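Beta/alpha-amylase (Paenibacillus polymyxa, PDB 3VOC) hydrolyses alpha-1,4-glucosidic linkages in starch, this chain being the family 14 beta-amylase part of a secreted precursor and releasing maltose from non-reducing chain ends. Local coordinates at residues A8-L14 with F384-N390; W57-K61 with N143-Y147; R165-Y169 with G181-A185. All coordinates share one frame; numbering follows the deposited sequence. Where two conformers were deposited one is given.

Contact 1 of 3, residues A8-L14 with F384-N390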
loop_
_atom_site.group_PDB
_atom_site.type_symbol
_atom_site.label_atom_id
_atom_site.label_comp_id
_atom_site.label_asym_id
_atom_site.label_seq_id
_atom_site.Cartn_x
_atom_site.Cartn_y
_atom_site.Cartn_z
ATOM N N ALA A 8 2.451 16.214 11.514
ATOM C CA ALA A 8 1.165 15.954 10.861
ATOM C C ALA A 8 1.217 16.407 9.416
ATOM O O ALA A 8 1.558 17.557 9.132
ATOM C CB ALA A 8 0.032 16.660 11.596
ATOM N N SER A 9 0.870 15.503 8.507
ATOM C CA SER A 9 0.797 15.804 7.091
ATOM C C SER A 9 -0.617 15.615 6.577
ATOM O O SER A 9 -1.479 15.094 7.280
ATOM C CB SER A 9 1.747 14.887 6.336
ATOM O OG SER A 9 3.072 15.167 6.763
ATOM N N VAL A 10 -0.855 16.051 5.343
ATOM C CA VAL A 10 -2.177 15.954 4.734
ATOM C C VAL A 10 -1.986 15.501 3.286
ATOM O O VAL A 10 -1.087 16.004 2.584
ATOM C CB VAL A 10 -2.905 17.315 4.776
ATOM C CG1 VAL A 10 -4.237 17.266 3.981
ATOM C CG2 VAL A 10 -3.157 17.775 6.259
ATOM N N MET A 11 -2.810 14.540 2.869
ATOM C CA MET A 11 -2.759 14.036 1.502
ATOM C C MET A 11 -3.415 15.050 0.578
ATOM O O MET A 11 -4.472 15.594 0.885
ATOM C CB MET A 11 -3.447 12.670 1.373
ATOM C CG MET A 11 -3.151 11.932 0.042
ATOM S SD MET A 11 -3.455 10.139 0.131
ATOM C CE MET A 11 -2.233 9.667 1.338
ATOM N N GLY A 12 -2.757 15.303 -0.551
ATOM C CA GLY A 12 -3.281 16.217 -1.549
ATOM C C GLY A 12 -4.496 15.641 -2.268
ATOM O O GLY A 12 -4.892 14.494 -2.028
ATOM N N PRO A 13 -5.083 16.433 -3.175
ATOM C CA PRO A 13 -6.322 16.008 -3.815
ATOM C C PRO A 13 -6.099 14.847 -4.785
ATOM O O PRO A 13 -4.970 14.624 -5.262
ATOM C CB PRO A 13 -6.801 17.267 -4.563
ATOM C CG PRO A 13 -5.634 18.142 -4.704
ATOM C CD PRO A 13 -4.543 17.685 -3.737
ATOM N N LEU A 14 -7.168 14.109 -5.061
ATOM C CA LEU A 14 -7.070 12.980 -5.983
ATOM C C LEU A 14 -6.985 13.455 -7.435
ATOM O O LEU A 14 -6.066 13.066 -8.163
ATOM C CB LEU A 14 -8.255 12.014 -5.796
ATOM C CG LEU A 14 -8.249 10.769 -6.683
ATOM C CD1 LEU A 14 -7.047 9.878 -6.376
ATOM C CD2 LEU A 14 -9.580 9.970 -6.530
ATOM N N PHE A 384 1.523 11.220 11.042
ATOM C CA PHE A 384 0.167 10.896 10.660
ATOM C C PHE A 384 -0.165 11.723 9.433
ATOM O O PHE A 384 0.078 12.943 9.420
ATOM C CB PHE A 384 -0.858 11.190 11.777
ATOM C CG PHE A 384 -2.259 10.854 11.364
ATOM C CD1 PHE A 384 -2.706 9.531 11.413
ATOM C CD2 PHE A 384 -3.097 11.828 10.832
ATOM C CE1 PHE A 384 -3.977 9.197 10.980
ATOM C CE2 PHE A 384 -4.359 11.505 10.390
ATOM C CZ PHE A 384 -4.802 10.189 10.457
ATOM N N THR A 385 -0.725 11.069 8.416
ATOM C CA THR A 385 -1.229 11.763 7.234
ATOM C C THR A 385 -2.758 11.691 7.160
ATOM O O THR A 385 -3.341 10.598 7.138
ATOM C CB THR A 385 -0.637 11.195 5.930
ATOM O OG1 THR A 385 0.786 11.265 5.981
ATOM C CG2 THR A 385 -1.107 12.028 4.728
ATOM N N LEU A 386 -3.405 12.852 7.088
ATOM C CA LEU A 386 -4.860 12.892 6.953
ATOM C C LEU A 386 -5.338 12.847 5.499
ATOM O O LEU A 386 -4.929 13.673 4.672
ATOM C CB LEU A 386 -5.455 14.119 7.669
ATOM C CG LEU A 386 -6.997 13.932 7.670
ATOM C CD1 LEU A 386 -7.486 13.105 8.848
ATOM C CD2 LEU A 386 -7.707 15.213 7.632
ATOM N N LEU A 387 -6.183 11.865 5.173
ATOM C CA LEU A 387 -6.848 11.830 3.870
ATOM C C LEU A 387 -8.208 12.508 3.993
ATOM O O LEU A 387 -8.997 12.106 4.856
ATOM C CB LEU A 387 -7.053 10.378 3.416
ATOM C CG LEU A 387 -5.825 9.681 2.817
ATOM C CD1 LEU A 387 -4.808 9.273 3.890
ATOM C CD2 LEU A 387 -6.247 8.462 1.978
ATOM N N ARG A 388 -8.510 13.546 3.204
ATOM C CA ARG A 388 -7.618 14.298 2.301
ATOM C C ARG A 388 -7.803 15.784 2.521
ATOM O O ARG A 388 -8.625 16.215 3.347
ATOM C CB ARG A 388 -8.020 14.085 0.847
ATOM C CG ARG A 388 -7.207 13.159 0.115
ATOM C CD ARG A 388 -7.962 12.775 -1.146
ATOM N NE ARG A 388 -7.711 11.380 -1.425
ATOM C CZ ARG A 388 -6.645 10.929 -2.081
ATOM N NH1 ARG A 388 -5.711 11.769 -2.531
ATOM N NH2 ARG A 388 -6.521 9.630 -2.270
ATOM N N ILE A 389 -7.046 16.573 1.752
ATOM C CA ILE A 389 -7.024 18.013 1.902
ATOM C C ILE A 389 -8.426 18.656 1.879
ATOM O O ILE A 389 -8.710 19.507 2.714
ATOM C CB ILE A 389 -6.039 18.680 0.872
ATOM C CG1 ILE A 389 -5.920 20.189 1.101
ATOM C CG2 ILE A 389 -6.437 18.376 -0.585
ATOM C CD1 ILE A 389 -4.706 20.816 0.358
ATOM N N ASN A 390 -9.303 18.233 0.964
ATOM C CA ASN A 390 -10.632 18.864 0.865
ATOM C C ASN A 390 -11.543 18.540 2.062
ATOM O O ASN A 390 -12.559 19.202 2.274
ATOM C CB ASN A 390 -11.299 18.551 -0.481
ATOM C CG ASN A 390 -10.807 19.462 -1.598
ATOM O OD1 ASN A 390 -9.645 19.391 -2.036
ATOM N ND2 ASN A 390 -11.689 20.345 -2.052
#

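Contact 2 of 3, residues W57-K61 with N143-Y147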
loop_
_atom_site.group_PDB
_atom_site.type_symbol
_atom_site.label_atom_id
_atom_site.label_comp_id
_atom_site.label_asym_id
_atom_site.label_seq_id
_atom_site.Cartn_x
_atom_site.Cartn_y
_atom_site.Cartn_z
ATOM N N TRP A 57 7.939 15.228 -16.006
ATOM C CA TRP A 57 7.832 15.580 -14.593
ATOM C C TRP A 57 7.268 16.980 -14.375
ATOM O O TRP A 57 7.169 17.419 -13.226
ATOM C CB TRP A 57 9.206 15.472 -13.907
ATOM C CG TRP A 57 9.761 14.074 -13.871
ATOM C CD1 TRP A 57 10.770 13.573 -14.646
ATOM C CD2 TRP A 57 9.347 13.000 -13.015
ATOM N NE1 TRP A 57 11.018 12.261 -14.317
ATOM C CE2 TRP A 57 10.158 11.886 -13.318
ATOM C CE3 TRP A 57 8.387 12.879 -12.003
ATOM C CZ2 TRP A 57 10.026 10.658 -12.658
ATOM C CZ3 TRP A 57 8.254 11.666 -11.348
ATOM C CH2 TRP A 57 9.065 10.570 -11.679
ATOM N N SER A 58 6.891 17.681 -15.455
ATOM C CA SER A 58 6.600 19.130 -15.345
ATOM C C SER A 58 5.430 19.441 -14.400
ATOM O O SER A 58 5.508 20.353 -13.588
ATOM C CB SER A 58 6.377 19.786 -16.720
ATOM O OG SER A 58 5.292 19.186 -17.411
ATOM N N TYR A 59 4.360 18.666 -14.487
ATOM C CA TYR A 59 3.240 18.852 -13.558
ATOM C C TYR A 59 3.658 18.703 -12.081
ATOM O O TYR A 59 3.226 19.476 -11.219
ATOM C CB TYR A 59 2.092 17.910 -13.908
ATOM C CG TYR A 59 1.011 17.825 -12.848
ATOM C CD1 TYR A 59 0.023 18.802 -12.755
ATOM C CD2 TYR A 59 0.962 16.744 -11.957
ATOM C CE1 TYR A 59 -0.984 18.722 -11.784
ATOM C CE2 TYR A 59 -0.050 16.644 -10.998
ATOM C CZ TYR A 59 -1.018 17.637 -10.918
ATOM O OH TYR A 59 -2.014 17.550 -9.967
ATOM N N TYR A 60 4.491 17.715 -11.781
ATOM C CA TYR A 60 4.907 17.522 -10.397
ATOM C C TYR A 60 5.941 18.528 -9.922
ATOM O O TYR A 60 6.018 18.818 -8.737
ATOM C CB TYR A 60 5.340 16.077 -10.131
ATOM C CG TYR A 60 4.148 15.169 -10.072
ATOM C CD1 TYR A 60 3.246 15.257 -9.007
ATOM C CD2 TYR A 60 3.884 14.238 -11.104
ATOM C CE1 TYR A 60 2.124 14.435 -8.950
ATOM C CE2 TYR A 60 2.751 13.389 -11.047
ATOM C CZ TYR A 60 1.884 13.504 -9.967
ATOM O OH TYR A 60 0.763 12.709 -9.866
ATOM N N LYS A 61 6.717 19.084 -10.845
ATOM C CA LYS A 61 7.604 20.193 -10.487
ATOM C C LYS A 61 6.743 21.412 -10.130
ATOM O O LYS A 61 6.989 22.081 -9.129
ATOM C CB LYS A 61 8.596 20.496 -11.613
ATOM C CG LYS A 61 9.806 19.562 -11.623
ATOM C CD LYS A 61 10.571 19.637 -12.934
ATOM C CE LYS A 61 11.865 18.786 -12.874
ATOM N NZ LYS A 61 12.359 18.412 -14.262
ATOM N N ASN A 143 15.512 14.290 -11.400
ATOM C CA ASN A 143 14.689 15.472 -11.645
ATOM C C ASN A 143 14.355 16.306 -10.414
ATOM O O ASN A 143 14.085 17.514 -10.523
ATOM C CB ASN A 143 13.413 15.089 -12.380
ATOM C CG ASN A 143 13.657 14.870 -13.855
ATOM O OD1 ASN A 143 13.489 15.783 -14.652
ATOM N ND2 ASN A 143 14.087 13.671 -14.218
ATOM N N PHE A 144 14.377 15.662 -9.251
ATOM C CA PHE A 144 13.980 16.318 -8.019
ATOM C C PHE A 144 15.087 16.534 -6.998
ATOM O O PHE A 144 14.816 17.001 -5.885
ATOM C CB PHE A 144 12.768 15.605 -7.421
ATOM C CG PHE A 144 11.508 15.854 -8.202
ATOM C CD1 PHE A 144 10.629 16.863 -7.827
ATOM C CD2 PHE A 144 11.227 15.112 -9.356
ATOM C CE1 PHE A 144 9.471 17.106 -8.564
ATOM C CE2 PHE A 144 10.065 15.357 -10.097
ATOM C CZ PHE A 144 9.198 16.349 -9.704
ATOM N N ALA A 145 16.322 16.215 -7.383
ATOM C CA ALA A 145 17.511 16.456 -6.558
ATOM C C ALA A 145 17.584 17.912 -6.075
ATOM O O ALA A 145 17.945 18.168 -4.925
ATOM C CB ALA A 145 18.791 16.076 -7.338
ATOM N N GLY A 146 17.213 18.860 -6.941
ATOM C CA GLY A 146 17.195 20.290 -6.563
ATOM C C GLY A 146 16.109 20.670 -5.553
ATOM O O GLY A 146 16.063 21.799 -5.073
ATOM N N TYR A 147 15.228 19.723 -5.236
ATOM C CA TYR A 147 14.159 19.930 -4.255
ATOM C C TYR A 147 14.472 19.222 -2.937
ATOM O O TYR A 147 13.581 19.017 -2.095
ATOM C CB TYR A 147 12.843 19.359 -4.793
ATOM C CG TYR A 147 12.225 20.158 -5.910
ATOM C CD1 TYR A 147 11.248 21.110 -5.641
ATOM C CD2 TYR A 147 12.614 19.962 -7.237
ATOM C CE1 TYR A 147 10.671 21.853 -6.656
ATOM C CE2 TYR A 147 12.039 20.705 -8.269
ATOM C CZ TYR A 147 11.059 21.641 -7.967
ATOM O OH TYR A 147 10.477 22.399 -8.968
HETATM O O HOH W 1 15.341 18.896 -13.339
#

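Contact 3 of 3, residues R165-Y169 with G181-A185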
loop_
_atom_site.group_PDB
_atom_site.type_symbol
_atom_site.label_atom_id
_atom_site.label_comp_id
_atom_site.label_asym_id
_atom_site.label_seq_id
_atom_site.Cartn_x
_atom_site.Cartn_y
_atom_site.Cartn_z
ATOM N N ARG A 165 0.225 -5.414 -1.246
ATOM C CA ARG A 165 -0.770 -6.481 -1.172
ATOM C C ARG A 165 -1.102 -6.946 -2.580
ATOM O O ARG A 165 -0.667 -6.329 -3.563
ATOM C CB ARG A 165 -2.055 -6.005 -0.464
ATOM C CG ARG A 165 -2.800 -4.871 -1.196
ATOM C CD ARG A 165 -4.219 -4.740 -0.658
ATOM N NE ARG A 165 -4.915 -3.548 -1.153
ATOM C CZ ARG A 165 -5.677 -3.507 -2.243
ATOM N NH1 ARG A 165 -5.826 -4.589 -3.019
ATOM N NH2 ARG A 165 -6.284 -2.367 -2.575
ATOM N N TYR A 166 -1.870 -8.031 -2.666
ATOM C CA TYR A 166 -2.481 -8.468 -3.913
ATOM C C TYR A 166 -3.753 -7.678 -4.163
ATOM O O TYR A 166 -4.306 -7.132 -3.222
ATOM C CB TYR A 166 -2.825 -9.947 -3.828
ATOM C CG TYR A 166 -1.593 -10.827 -3.826
ATOM C CD1 TYR A 166 -0.995 -11.214 -5.032
ATOM C CD2 TYR A 166 -1.038 -11.282 -2.627
ATOM C CE1 TYR A 166 0.137 -12.019 -5.055
ATOM C CE2 TYR A 166 0.110 -12.087 -2.630
ATOM C CZ TYR A 166 0.684 -12.457 -3.857
ATOM O OH TYR A 166 1.799 -13.272 -3.893
ATOM N N PRO A 167 -4.231 -7.623 -5.425
ATOM C CA PRO A 167 -5.474 -6.918 -5.738
ATOM C C PRO A 167 -6.694 -7.796 -5.409
ATOM O O PRO A 167 -7.500 -8.130 -6.287
ATOM C CB PRO A 167 -5.366 -6.689 -7.240
ATOM C CG PRO A 167 -4.619 -7.917 -7.730
ATOM C CD PRO A 167 -3.563 -8.120 -6.651
ATOM N N SER A 168 -6.818 -8.140 -4.138
ATOM C CA SER A 168 -7.677 -9.237 -3.710
ATOM C C SER A 168 -9.144 -8.852 -3.617
ATOM O O SER A 168 -10.006 -9.725 -3.683
ATOM C CB SER A 168 -7.196 -9.759 -2.358
ATOM O OG SER A 168 -7.152 -8.696 -1.420
ATOM N N TYR A 169 -9.417 -7.563 -3.434
ATOM C CA TYR A 169 -10.797 -7.080 -3.390
ATOM C C TYR A 169 -10.980 -5.957 -4.419
ATOM O O TYR A 169 -10.288 -4.934 -4.379
ATOM C CB TYR A 169 -11.205 -6.676 -1.954
ATOM C CG TYR A 169 -10.560 -5.392 -1.437
ATOM C CD1 TYR A 169 -9.277 -5.388 -0.863
ATOM C CD2 TYR A 169 -11.246 -4.179 -1.527
ATOM C CE1 TYR A 169 -8.701 -4.182 -0.402
ATOM C CE2 TYR A 169 -10.696 -2.998 -1.072
ATOM C CZ TYR A 169 -9.431 -3.000 -0.512
ATOM O OH TYR A 169 -8.931 -1.800 -0.073
ATOM N N GLY A 181 -12.874 -11.150 -0.562
ATOM C CA GLY A 181 -12.114 -11.052 -1.799
ATOM C C GLY A 181 -11.665 -12.425 -2.246
ATOM O O GLY A 181 -12.265 -13.451 -1.859
ATOM N N LYS A 182 -10.614 -12.465 -3.066
ATOM C CA LYS A 182 -10.155 -13.734 -3.649
ATOM C C LYS A 182 -8.631 -13.772 -3.716
ATOM O O LYS A 182 -7.992 -12.716 -3.850
ATOM C CB LYS A 182 -10.739 -13.931 -5.061
ATOM C CG LYS A 182 -12.240 -14.178 -5.071
ATOM C CD LYS A 182 -12.830 -14.238 -6.465
ATOM C CE LYS A 182 -14.365 -14.398 -6.397
ATOM N NZ LYS A 182 -14.946 -14.451 -7.782
ATOM N N PHE A 183 -8.064 -14.983 -3.616
ATOM C CA PHE A 183 -6.640 -15.208 -3.905
ATOM C C PHE A 183 -6.313 -14.795 -5.347
ATOM O O PHE A 183 -7.161 -14.890 -6.226
ATOM C CB PHE A 183 -6.242 -16.678 -3.659
ATOM C CG PHE A 183 -6.253 -17.081 -2.207
ATOM C CD1 PHE A 183 -7.088 -18.095 -1.763
ATOM C CD2 PHE A 183 -5.413 -16.467 -1.288
ATOM C CE1 PHE A 183 -7.108 -18.472 -0.422
ATOM C CE2 PHE A 183 -5.423 -16.843 0.072
ATOM C CZ PHE A 183 -6.269 -17.849 0.500
ATOM N N GLN A 184 -5.076 -14.357 -5.573
ATOM C CA GLN A 184 -4.680 -13.680 -6.810
ATOM C C GLN A 184 -3.452 -14.337 -7.433
ATOM O O GLN A 184 -2.530 -13.654 -7.918
ATOM C CB GLN A 184 -4.399 -12.202 -6.505
ATOM C CG GLN A 184 -5.607 -11.437 -5.939
ATOM C CD GLN A 184 -6.725 -11.300 -6.966
ATOM O OE1 GLN A 184 -6.459 -11.081 -8.145
ATOM N NE2 GLN A 184 -7.982 -11.423 -6.519
ATOM N N ALA A 185 -3.432 -15.671 -7.409
ATOM C CA ALA A 185 -2.277 -16.425 -7.864
ATOM C C ALA A 185 -2.648 -17.372 -8.997
ATOM O O ALA A 185 -2.104 -18.479 -9.084
ATOM C CB ALA A 185 -1.657 -17.211 -6.683
#

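Contact 1 of 3, residues A8-L14 with F384-N390
Ser9 N bonds Phe384 O at 2.8 Å, the first rung of a parallel ladder that joins the first and last strands of the TIM barrel and so closes it. Leu386 N then bonds Ser9 O at 3.0 Å, and Met11 N bonds Leu386 O. Past these rungs the Leu387-Arg388 peptide bond is cis, and the next bond, from Ile389 N to Met11 O (2.9 Å), is more bent, with 136° at the hydrogen.

Arg388, a probable substrate-binding residue by similarity, gives a hydrogen bond from NH1 to Gly12 O (2.9 Å) near the guanidinium plane. The bend at chi3 (-143°) brings the guanidinium back to that oxygen. Leu14 CB lies over one face of the group; Met11 SD, in one of two conformers of that side chain, lies over the other.

Apolar side chains pack beside the ladder. In the same conformer Met11 runs alongside Leu387, SD 3.6 Å from Leu387 CG. Val10 CG1, anti to the backbone N (173°), reaches Ile389 CA at 3.6 Å, and Ile389 CG2 packs on Pro13 CD.

Strand 37-43 bonds the other edge of strand 7-11, while Gly358 bonds Thr385 from the strand before. Outside the sheet, Val10 and Leu386 meet Phe406 of helix 403-411, and Val10 and Ile389 pack on Leu30 of helix 20-32.

Contact 2 of 3, residues W57-K61 with N143-Y147
Trp57 and Lys61 meet Asn143, Phe144 and Tyr147 in the outer helical layer of the (beta/alpha)8 barrel, where the start of helix 58-69 packs on the end of helix 127-144. These helices follow the second and third barrel strands, so the contact ties two successive beta-alpha units.

Phe144 makes an offset edge-to-face pair with the six-membered ring of Trp57, the phenyl edge toward the indole face, with centroids 5.6 Å apart and planes at 81°. The nearest atoms of the pair are Phe144 CE2 and Trp57 CE3, at 3.5 Å. Asn143 covers the five-membered ring. Its CB sits 4.1 Å from that ring's centroid in a CH-pi contact, and its amide, turned 37° from the indole plane, brings CG to 3.3 Å from Trp57 CD1. The two N-H groups, Trp57 NE1 and Asn143 ND2, do not pair with each other; Ser139 serves both, NE1 through its OG and ND2 through its O.

Lys61 suits its half-buried place because its methylenes pack while its ammonium reaches polar atoms. With CG anti to the carbonyl carbon (chi1 -81°), the chain runs extended past Phe144, CG 3.8 Å from Phe144 CZ, and carries NZ to Asn143. The one direct hydrogen bond between the segments, Lys61 NZ to Asn143 OD1, is 2.9 Å long and meets an oxygen lone pair in the carbonyl plane. NZ also donates to a water that bonds Asn143 O only weakly. Cut back to alanine, this position would probably leave Asn143 OD1 without its charged mate, its amide freer to turn, and a gap beside Phe144.

Tyr60 completes the packing: its hydroxyl bonds Trp43 N, while its CB lies 3.9 Å from Phe144 CZ.

Contact 3 of 3, residues R165-Y169 with G181-A185
Lys182 N donates to Ser168 O at 2.9 Å, with 154° at the hydrogen, the one hydrogen bond between these two lengths of the loop after strand 153-156. Gly181 CA presses on the same oxygen at 3.1 Å. Any CB at this position would collide with Ser168 O, and the positive phi (83°) is also hard for other residues, so glycine fits.

Gln184 packs between the two segments. Bent at chi2 (-67°), its side chain folds back so that NE2 donates to Lys182 O at 3.0 Å, from above the carbonyl plane rather than on a lone pair. The amide thus binds its own segment while its carbons touch the other: CG packs on Tyr166 CB at 3.8 Å. NE2 also comes to 3.3 Å from Pro167 O, but at too poor an angle to count as a bond. Glutamine is apt here, with methylenes for the tyrosine and an N-H for the backbone.

Pro167 is the centre of an inverse gamma turn, in which Ser168 N bonds Tyr166 O only weakly. That carbonyl oxygen has a firmer partner in Arg165 NH1, at 3.0 Å and near the guanidinium plane. Tyr169 CE1 covers one face of the guanidinium.

Arg165 NE forms a salt bridge with Glu163, the predicted proton donor, and Tyr166 stacks on Tyr249 of helix 240-268. The chemistry is therefore that of a loop folded on backbone carbonyls, and it implies a second-shell part: by fixing the turn that Arg165 grips, it probably helps to position Arg165 against Glu163.

In the fold
Contact 1 belongs to the barrel core: it is a buried, largely main-chain ladder between strands. Contact 2 lies in the outer helical layer, its centre about 23 Å from the chain's centre, and relies on side chains, chiefly aromatic rings with one lysine-asparagine bond. Contact 3 is partly buried and joins two parts of one long loop, with few bonds and much packing around a glutamine. None shares a helix or strand with another. Contacts 2 and 3 sit on opposite sides of the chain's centre, their centres about 34 Å apart. Contact 1 contains a probable substrate-binding residue, contact 3 reaches the predicted proton donor through Arg165, and contact 2 only approaches the probable substrate site behind Tyr60.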